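Local coordinates for amidohydrolase (Xanthomonas campestris pv. campestris, PDB 4DZH), which probably deaminates adenosine-type nucleosides such as 5'-methylthioadenosine, as a zinc-dependent hydrolase of the ATZ/TRZ family with a TIM-barrel fold, at residues M72-V76 with L353-T357; T133-E138 with F155-G160; A312-D316 with M326-N330; D323-F327 with A405-V410. All blocks are in the same frame, centred on the assembly; numbering follows the deposited sequence.

Interaction 1: residues M72-V76 with L353-T357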
# COMPACT_ATOMS: atom_id res chain seq x y z
N MET A 72 -5.99 2.35 19.25
CA MET A 72 -7.18 2.69 18.46
C MET A 72 -8.13 1.47 18.45
O MET A 72 -7.73 0.35 18.84
CB MET A 72 -6.76 3.05 17.03
CG MET A 72 -6.20 1.89 16.28
SD MET A 72 -5.61 2.42 14.66
CE MET A 72 -5.55 0.81 13.88
N PRO A 73 -9.39 1.66 18.00
CA PRO A 73 -10.29 0.50 17.83
C PRO A 73 -9.76 -0.41 16.74
O PRO A 73 -9.08 0.08 15.83
CB PRO A 73 -11.60 1.14 17.34
CG PRO A 73 -11.53 2.62 17.75
CD PRO A 73 -10.03 2.92 17.58
N GLY A 74 -10.09 -1.70 16.86
CA GLY A 74 -9.75 -2.62 15.78
C GLY A 74 -10.32 -2.14 14.46
O GLY A 74 -11.40 -1.54 14.37
N LEU A 75 -9.59 -2.37 13.40
CA LEU A 75 -10.11 -2.11 12.07
C LEU A 75 -11.18 -3.11 11.71
O LEU A 75 -11.15 -4.30 12.05
CB LEU A 75 -8.98 -2.17 11.07
CG LEU A 75 -7.83 -1.18 11.36
CD1 LEU A 75 -6.71 -1.32 10.34
CD2 LEU A 75 -8.29 0.31 11.54
N VAL A 76 -12.17 -2.62 10.98
CA VAL A 76 -13.32 -3.41 10.57
C VAL A 76 -13.27 -3.58 9.07
O VAL A 76 -13.40 -2.59 8.30
CB VAL A 76 -14.63 -2.73 11.03
CG1 VAL A 76 -15.85 -3.49 10.49
CG2 VAL A 76 -14.68 -2.62 12.56
N LEU A 353 -9.84 7.03 8.67
CA LEU A 353 -9.75 6.17 9.84
C LEU A 353 -11.15 5.92 10.44
O LEU A 353 -11.45 4.80 10.91
CB LEU A 353 -8.76 6.73 10.87
CG LEU A 353 -8.50 5.71 12.00
CD1 LEU A 353 -7.71 4.47 11.50
CD2 LEU A 353 -7.70 6.36 13.10
N ARG A 354 -12.01 6.95 10.38
CA ARG A 354 -13.39 6.79 10.85
C ARG A 354 -14.11 5.70 10.05
O ARG A 354 -14.75 4.83 10.64
CB ARG A 354 -14.13 8.13 10.74
CG ARG A 354 -15.56 8.11 11.36
CD ARG A 354 -16.08 9.54 11.47
NE ARG A 354 -17.46 9.67 12.02
CZ ARG A 354 -17.71 9.78 13.32
NH1 ARG A 354 -16.69 9.70 14.18
NH2 ARG A 354 -18.98 9.96 13.79
N ALA A 355 -14.00 5.75 8.73
CA ALA A 355 -14.59 4.75 7.85
C ALA A 355 -14.09 3.34 8.19
O ALA A 355 -14.87 2.37 8.24
CB ALA A 355 -14.36 5.09 6.40
N ALA A 356 -12.78 3.22 8.42
CA ALA A 356 -12.16 1.94 8.73
C ALA A 356 -12.57 1.33 10.08
O ALA A 356 -12.31 0.13 10.33
CB ALA A 356 -10.63 2.09 8.70
N THR A 357 -13.21 2.12 10.96
CA THR A 357 -13.54 1.62 12.28
C THR A 357 -15.04 1.77 12.49
O THR A 357 -15.79 0.83 12.25
CB THR A 357 -12.76 2.36 13.39
OG1 THR A 357 -12.87 3.79 13.20
CG2 THR A 357 -11.28 1.91 13.35
O HOH W 1 -14.83 -0.34 7.45
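Val76 N gives its hydrogen to Ala356 O at 2.8 Å, an almost linear bond (171° at the hydrogen), and this is the one direct hydrogen bond between 72-76 and 353-357. The helix has widened into a pi-type turn at 355-357, and Ala356 O is used by the strand: besides the Val76 amide it receives a CA-H...O contact from Leu75.

The tight part lies around Thr357. Its CG2 methyl sits 3.6 Å from Gly74 O and 3.8 Å from Leu75 CD2, with Pro73 O also close by, so the methyl plugs the bend where the strand is interrupted. With chi1 at 49°, OG1 swings to the other side and donates to Leu353 O (2.9 Å), one turn back, which satisfies the buried hydroxyl inside the helix and fixes the methyl toward the strand. Leu75 CD2 also reaches the Ala356 methyl, and Val76 CG2 rests against Thr357 O.

Toward Met72 the fit is looser: its SD meets Leu353 CD1 at 4.3 Å. The polar side is at Val76, where one water is lodged between strand and helix, within hydrogen-bonding distance of both Val76 O and Ala355 O (2.8 Å from the latter). Phe327 and Met326 of helix 326-341 pack on Leu75. A barrel strand backed by an outer helix in this way is characteristic of the TIM-barrel amidohydrolases, and this strand runs on to the zinc ligands His79 and His81.

Interaction 2: residues T133-E138 with F155-G160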
# COMPACT_ATOMS: atom_id res chain seq x y z
N THR A 133 -6.78 -5.97 12.19
CA THR A 133 -8.21 -6.09 11.87
C THR A 133 -8.85 -7.03 12.88
O THR A 133 -8.32 -8.15 13.14
CB THR A 133 -8.41 -6.65 10.46
OG1 THR A 133 -7.96 -5.68 9.50
CG2 THR A 133 -9.92 -6.97 10.16
N THR A 134 -10.00 -6.62 13.44
CA THR A 134 -10.63 -7.37 14.54
C THR A 134 -12.08 -7.81 14.26
O THR A 134 -12.71 -8.54 15.07
CB THR A 134 -10.68 -6.52 15.84
OG1 THR A 134 -11.26 -5.23 15.56
CG2 THR A 134 -9.28 -6.31 16.38
N CYS A 135 -12.59 -7.42 13.09
CA CYS A 135 -13.97 -7.73 12.72
C CYS A 135 -14.07 -7.81 11.19
O CYS A 135 -13.41 -7.03 10.49
CB CYS A 135 -14.86 -6.58 13.22
SG CYS A 135 -16.67 -6.88 13.08
N VAL A 136 -14.93 -8.73 10.69
CA VAL A 136 -15.14 -8.84 9.26
C VAL A 136 -16.60 -8.90 8.95
O VAL A 136 -17.42 -9.22 9.84
CB VAL A 136 -14.53 -10.13 8.66
CG1 VAL A 136 -13.07 -10.02 8.65
CG2 VAL A 136 -15.00 -11.40 9.43
N ASN A 137 -16.89 -8.55 7.69
CA ASN A 137 -18.21 -8.75 7.09
C ASN A 137 -17.97 -9.82 6.04
O ASN A 137 -17.59 -9.50 4.88
CB ASN A 137 -18.66 -7.47 6.42
CG ASN A 137 -20.08 -7.55 5.91
OD1 ASN A 137 -20.89 -8.37 6.35
ND2 ASN A 137 -20.41 -6.62 5.04
N GLU A 138 -18.19 -11.08 6.44
CA GLU A 138 -17.82 -12.25 5.64
C GLU A 138 -18.90 -12.63 4.63
O GLU A 138 -20.10 -12.55 4.89
CB GLU A 138 -17.63 -13.45 6.60
CG GLU A 138 -17.02 -14.67 5.92
CD GLU A 138 -15.64 -14.40 5.27
OE1 GLU A 138 -14.72 -13.75 5.88
OE2 GLU A 138 -15.47 -14.90 4.16
N PHE A 155 -13.08 -14.15 17.29
CA PHE A 155 -12.91 -13.09 16.31
C PHE A 155 -14.30 -12.61 15.89
O PHE A 155 -15.18 -13.44 15.69
CB PHE A 155 -12.11 -13.63 15.10
CG PHE A 155 -11.67 -12.57 14.14
CD1 PHE A 155 -12.54 -12.05 13.17
CD2 PHE A 155 -10.38 -12.07 14.20
CE1 PHE A 155 -12.12 -11.04 12.30
CE2 PHE A 155 -9.95 -11.03 13.34
CZ PHE A 155 -10.82 -10.53 12.37
N ARG A 156 -14.51 -11.29 15.82
CA ARG A 156 -15.85 -10.76 15.58
C ARG A 156 -16.24 -10.81 14.10
O ARG A 156 -15.44 -10.50 13.22
CB ARG A 156 -15.93 -9.33 16.10
CG ARG A 156 -17.38 -8.83 16.31
CD ARG A 156 -17.37 -7.44 16.92
NE ARG A 156 -16.63 -7.43 18.18
CZ ARG A 156 -17.14 -7.87 19.34
NH1 ARG A 156 -18.37 -8.38 19.40
NH2 ARG A 156 -16.40 -7.81 20.44
N ALA A 157 -17.48 -11.18 13.83
CA ALA A 157 -17.89 -11.26 12.43
C ALA A 157 -19.37 -11.10 12.24
O ALA A 157 -20.19 -11.63 12.99
CB ALA A 157 -17.48 -12.61 11.86
N LEU A 158 -19.69 -10.42 11.15
CA LEU A 158 -21.06 -10.50 10.57
C LEU A 158 -20.91 -11.51 9.43
O LEU A 158 -20.12 -11.27 8.49
CB LEU A 158 -21.49 -9.13 10.03
CG LEU A 158 -22.88 -9.13 9.35
CD1 LEU A 158 -23.99 -9.56 10.30
CD2 LEU A 158 -23.22 -7.76 8.76
N VAL A 159 -21.59 -12.65 9.55
CA VAL A 159 -21.36 -13.77 8.63
C VAL A 159 -22.53 -13.88 7.69
O VAL A 159 -23.69 -13.97 8.13
CB VAL A 159 -21.18 -15.10 9.40
CG1 VAL A 159 -21.07 -16.27 8.42
CG2 VAL A 159 -19.94 -15.03 10.28
N GLY A 160 -22.24 -13.82 6.40
CA GLY A 160 -23.33 -13.86 5.44
C GLY A 160 -23.71 -15.24 4.94
O GLY A 160 -22.84 -16.07 4.64
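Four sound backbone hydrogen bonds join strands 133-139 and 156-163 in parallel, the two strands of a beta-alpha-beta crossover through helix 143-152 in the TIM barrel. The shortest runs from Glu138 N to Leu158 O (2.8 Å); Leu158 N to Val136 O, Gly160 N to Glu138 O and Val136 N to Arg156 O complete the ladder. It frays at its start, where Arg156 N reaches Thr134 O only weakly at 3.4 Å. Cys135 pairs with Arg156 and Asn137 with Leu158 on one face, Val136 with Ala157 and Glu138 with Val159 on the other.

The long polar side chains look beyond the pair: Arg156 bends away to a salt bridge with Asp380, Asn137 ND2 donates to Ala78 O, and Glu138 OE1 is held by Tyr150 and Thr80. Closer in, the Cys135 sulfur rests 3.8 Å from Arg156 CG. Asn137 and Leu158 lie side by side, with OD1 3.4 Å from Leu158 CD2.

On the helix side, the Val136 CG2 methyl meets Ala157 CB at 3.7 Å. Phe155, its CG anti to the backbone N (chi1 -170°), folds its ring against the first strand: Thr134 O stands 3.7 Å above the ring centre, while Val136 CG1 touches the ring edge at CE1, 3.9 Å away.

Interaction 3: residues A312-D316 with M326-N330. With ZN (zinc ion), chain E; ZN (zinc ion), chain F.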
# COMPACT_ATOMS: atom_id res chain seq x y z
N ALA A 312 -17.86 2.50 4.59
CA ALA A 312 -16.90 1.55 5.18
C ALA A 312 -15.86 1.13 4.16
O ALA A 312 -15.95 1.44 2.96
CB ALA A 312 -17.67 0.35 5.70
N ILE A 313 -14.85 0.38 4.63
CA ILE A 313 -13.74 -0.03 3.79
C ILE A 313 -13.57 -1.54 3.95
O ILE A 313 -13.70 -2.08 5.04
CB ILE A 313 -12.44 0.73 4.20
CG1 ILE A 313 -12.59 2.22 3.89
CG2 ILE A 313 -11.19 0.16 3.46
CD1 ILE A 313 -11.47 3.10 4.42
N GLY A 314 -13.34 -2.20 2.82
CA GLY A 314 -13.10 -3.64 2.83
C GLY A 314 -12.01 -4.00 1.81
O GLY A 314 -11.65 -3.21 0.91
N THR A 315 -11.48 -5.21 1.91
CA THR A 315 -10.36 -5.63 1.06
C THR A 315 -10.81 -6.50 -0.13
O THR A 315 -10.03 -6.64 -1.09
CB THR A 315 -9.25 -6.40 1.86
OG1 THR A 315 -9.85 -7.55 2.49
CG2 THR A 315 -8.56 -5.50 2.93
N ASP A 316 -11.99 -7.13 -0.05
CA ASP A 316 -12.39 -8.20 -0.97
C ASP A 316 -11.44 -9.37 -0.73
O ASP A 316 -10.78 -9.42 0.33
CB ASP A 316 -12.37 -7.69 -2.45
CG ASP A 316 -13.44 -8.35 -3.35
OD1 ASP A 316 -14.38 -9.07 -2.93
OD2 ASP A 316 -13.31 -8.02 -4.55
N MET A 326 -5.59 -3.92 5.88
CA MET A 326 -6.46 -2.74 5.97
C MET A 326 -5.68 -1.45 6.11
O MET A 326 -6.22 -0.38 5.79
CB MET A 326 -7.47 -2.89 7.12
CG MET A 326 -8.60 -3.83 6.80
SD MET A 326 -9.81 -3.11 5.66
CE MET A 326 -10.50 -1.78 6.68
N PHE A 327 -4.43 -1.47 6.62
CA PHE A 327 -3.66 -0.22 6.65
C PHE A 327 -3.43 0.27 5.22
O PHE A 327 -3.60 1.45 4.93
CB PHE A 327 -2.30 -0.42 7.35
CG PHE A 327 -2.39 -0.37 8.86
CD1 PHE A 327 -2.91 -1.43 9.59
CD2 PHE A 327 -1.92 0.75 9.53
CE1 PHE A 327 -3.01 -1.37 10.97
CE2 PHE A 327 -2.00 0.82 10.94
CZ PHE A 327 -2.53 -0.23 11.63
N SER A 328 -3.07 -0.65 4.34
CA SER A 328 -2.93 -0.34 2.93
C SER A 328 -4.23 0.06 2.29
O SER A 328 -4.26 1.03 1.54
CB SER A 328 -2.35 -1.51 2.16
OG SER A 328 -2.16 -1.18 0.78
N GLU A 329 -5.29 -0.71 2.55
CA GLU A 329 -6.59 -0.41 1.95
C GLU A 329 -7.03 1.04 2.31
O GLU A 329 -7.56 1.78 1.43
CB GLU A 329 -7.63 -1.41 2.44
CG GLU A 329 -8.76 -1.49 1.42
CD GLU A 329 -8.41 -2.25 0.19
OE1 GLU A 329 -9.04 -1.97 -0.87
OE2 GLU A 329 -7.54 -3.14 0.24
N ASN A 330 -6.79 1.43 3.57
CA ASN A 330 -7.15 2.77 4.03
C ASN A 330 -6.37 3.81 3.29
O ASN A 330 -6.93 4.81 2.83
CB ASN A 330 -6.86 2.96 5.53
CG ASN A 330 -7.75 2.10 6.44
OD1 ASN A 330 -8.80 1.60 6.04
ND2 ASN A 330 -7.33 1.98 7.70
ZN ZN E . -16.69 -9.52 -3.07
ZN ZN F . -14.60 -9.13 -5.52
O HOH W 2 -10.16 -3.95 -2.18
O HOH W 3 -16.30 -8.73 -4.89
O HOH W 4 -14.88 -8.57 -7.56
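Glu329 OE1 takes a hydrogen from a water at 2.6 Å and another from Glu289 N, while OE2 of the same carboxylate accepts from Asn321 ND2. The water turns its second hydrogen, weakly, to Thr315 O, so it bridges helix 326-341 to the loop that leaves strand 310-313 at the C-terminal end of the TIM barrel. Glu289 and Asn321 both bind the magnesium ion, making Glu329 a second-shell residue that probably helps to position these ligands.

Chi1 of Glu329, near -156°, puts CG over the strand end, 3.4 Å from Gly314 O and 3.6 Å from Ile313 CG2, and the bend at chi2 (75°) then turns the carboxylate alongside Gly314 and Thr315. The Ile313 and Glu329 side chains run antiparallel alongside one another. OE1 and Gly314 O also come close, two acceptors with no hydrogen between them. Beside this, Ile313 CD1 presses on Asn330 OD1 at 3.5 Å. Met326 is folded back at both chi2 and chi3, bringing its CE to Ile313 CG2 (3.8 Å) and its SD against the Thr315 methyl. Thr315 OG1 donates to Asp316 O and is itself joined to Asn77 ND2, so the hydroxyl ties the loop to the neighbouring strand.

Asp316 takes no part in the helix packing; its carboxylate faces the metals. His79, His81 and His228 complete the protein ligands of one zinc ion, and a water bridges that ion to a second. Asp316 OD1 also bridges the two zinc ions, bonded to the first at 2.4 Å and more loosely to the second at 2.6 Å, while OD2 binds the second at 2.0 Å.

Interaction 4: residues D323-F327 with A405-V410. With MG (magnesium ion), chain B.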
# COMPACT_ATOMS: atom_id res chain seq x y z
N ASP A 323 -3.80 -9.00 -0.64
CA ASP A 323 -3.65 -9.16 0.82
C ASP A 323 -4.90 -8.71 1.57
O ASP A 323 -5.89 -8.26 0.98
CB ASP A 323 -2.39 -8.49 1.35
CG ASP A 323 -2.31 -7.01 0.98
OD1 ASP A 323 -3.38 -6.39 0.80
OD2 ASP A 323 -1.19 -6.46 0.96
N LEU A 324 -4.88 -8.90 2.89
CA LEU A 324 -6.00 -8.46 3.76
C LEU A 324 -5.53 -7.28 4.58
O LEU A 324 -5.88 -7.13 5.76
CB LEU A 324 -6.42 -9.58 4.73
CG LEU A 324 -6.97 -10.80 4.00
CD1 LEU A 324 -7.25 -11.95 5.01
CD2 LEU A 324 -8.23 -10.53 3.07
N ASP A 325 -4.71 -6.43 3.99
CA ASP A 325 -4.03 -5.37 4.72
C ASP A 325 -4.92 -4.14 4.76
O ASP A 325 -5.01 -3.41 3.73
CB ASP A 325 -2.70 -5.04 3.99
CG ASP A 325 -1.88 -3.92 4.67
OD1 ASP A 325 -2.44 -3.22 5.55
OD2 ASP A 325 -0.71 -3.73 4.29
N MET A 326 -5.59 -3.92 5.88
CA MET A 326 -6.46 -2.74 5.97
C MET A 326 -5.68 -1.45 6.11
O MET A 326 -6.22 -0.38 5.79
CB MET A 326 -7.47 -2.89 7.12
CG MET A 326 -8.60 -3.83 6.80
SD MET A 326 -9.81 -3.11 5.66
CE MET A 326 -10.50 -1.78 6.68
N PHE A 327 -4.43 -1.47 6.62
CA PHE A 327 -3.66 -0.22 6.65
C PHE A 327 -3.43 0.27 5.22
O PHE A 327 -3.60 1.45 4.93
CB PHE A 327 -2.30 -0.42 7.35
CG PHE A 327 -2.39 -0.37 8.86
CD1 PHE A 327 -2.91 -1.43 9.59
CD2 PHE A 327 -1.92 0.75 9.53
CE1 PHE A 327 -3.01 -1.37 10.97
CE2 PHE A 327 -2.00 0.82 10.94
CZ PHE A 327 -2.53 -0.23 11.63
N ALA A 405 2.08 4.40 8.45
CA ALA A 405 2.16 3.18 9.21
C ALA A 405 1.90 1.99 8.33
O ALA A 405 0.95 1.98 7.52
CB ALA A 405 1.14 3.21 10.34
N GLY A 406 2.72 0.95 8.49
CA GLY A 406 2.44 -0.32 7.88
C GLY A 406 1.80 -1.29 8.85
O GLY A 406 1.92 -1.15 10.07
N ARG A 407 1.14 -2.31 8.33
CA ARG A 407 0.43 -3.24 9.19
C ARG A 407 1.35 -4.05 10.14
O ARG A 407 0.87 -4.59 11.16
CB ARG A 407 -0.43 -4.17 8.35
CG ARG A 407 0.35 -5.01 7.43
CD ARG A 407 -0.58 -6.12 6.98
NE ARG A 407 0.02 -6.85 5.86
CZ ARG A 407 -0.59 -7.82 5.19
NH1 ARG A 407 -1.83 -8.30 5.55
NH2 ARG A 407 0.09 -8.33 4.13
N HIS A 408 2.64 -4.11 9.82
CA HIS A 408 3.57 -4.86 10.66
C HIS A 408 3.88 -4.05 11.90
O HIS A 408 4.52 -4.59 12.82
CB HIS A 408 4.86 -5.12 9.88
CG HIS A 408 5.56 -3.85 9.51
ND1 HIS A 408 5.19 -3.06 8.44
CD2 HIS A 408 6.61 -3.21 10.09
CE1 HIS A 408 5.98 -2.00 8.36
NE2 HIS A 408 6.85 -2.07 9.35
N GLN A 409 3.42 -2.80 11.97
CA GLN A 409 3.62 -2.02 13.19
C GLN A 409 2.56 -2.31 14.24
O GLN A 409 2.63 -1.77 15.35
CB GLN A 409 3.65 -0.55 12.90
CG GLN A 409 4.84 -0.23 11.95
CD GLN A 409 4.95 1.22 11.69
OE1 GLN A 409 4.78 1.67 10.55
NE2 GLN A 409 5.26 2.00 12.73
N VAL A 410 1.55 -3.09 13.88
CA VAL A 410 0.62 -3.56 14.91
C VAL A 410 1.33 -4.49 15.88
O VAL A 410 1.93 -5.49 15.46
CB VAL A 410 -0.59 -4.30 14.25
CG1 VAL A 410 -1.48 -4.98 15.30
CG2 VAL A 410 -1.40 -3.29 13.37
MG MG B . -3.86 -4.84 -0.46
O HOH W 5 1.34 -6.35 1.93
O HOH W 6 -2.11 -3.92 0.35
O HOH W 7 -3.96 -7.73 7.87
O HOH W 8 0.87 -2.04 5.37
O HOH W 9 -5.12 -4.20 1.02
O HOH W 10 -2.55 -5.49 -2.06
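Arg407 lays its guanidinium flat against the Asp325 carboxylate, the two planes only 9° apart. The overlap is offset: Asp325 CB lies over the guanidinium face, 3.5 Å above its plane and toward the rim, and the carboxylate is displaced toward CD and NE. Asp325 CG is 3.4 Å from Arg407 CD, and OD2 is 3.6 Å from NE, well out of the guanidinium plane, so charge alone makes this salt bridge. Extended from CG to NE, the arginine chain runs on past Asp325 to Asp323. There the turn is different, with 66° between the planes and a long 3.9 Å from Asp323 OD2 to Arg407 NH2, again without an N-H aimed at the oxygen.

The directed bonds go to other partners. NH1 forms a salt bridge with Glu127, and a water lying in the guanidinium plane links NH1 to Leu324 O. Another water joins Asp325 OD2 to Arg407 N, while Asp325 OD1 caps helix 326-341 through Ser328 N.

Behind the charges, the Phe327 ring is set at 45° to the guanidinium. Arg407 CA sits over its face, 4.2 Å from the centroid, in a CH-pi contact; Val410 CG2 reaches CE1 at 3.5 Å and Ala405 CB lies against CE2.

Asp323 OD1 binds the magnesium ion at 2.1 Å, and OD2 accepts from a water that is also a magnesium ligand. With Asn321, Glu289 and three waters, this makes a six-coordinate site. Arg407 probably offsets part of the negative charge gathered by Asp323, Asp325 and Glu127, and so steadies the acid that serves as magnesium ligand.

Overall arrangement
Helix 326-341 is the hub. Interactions 3 and 4 share Met326 and Phe327, their centres about 10 Å apart, and the same two residues pack on Leu75 of interaction 1, with Leu75 CD1 3.8 Å from Phe327 CE1. Interaction 2 continues the sheet from interaction 1, Thr134 N lying 2.9 Å from Leu75 O, and touches the helix through Thr133 OG1, 3.3 Å from Met326 CG. The zinc centre, held by Asp316 of interaction 3, is also approached by interaction 2, whose Asn137 and Glu138 side chains come within about 5 Å of His79 and His81 respectively. Interactions 3 and 4 flank the magnesium ion: Asp323 binds it directly, and the Glu329 side chain is about 4 Å away.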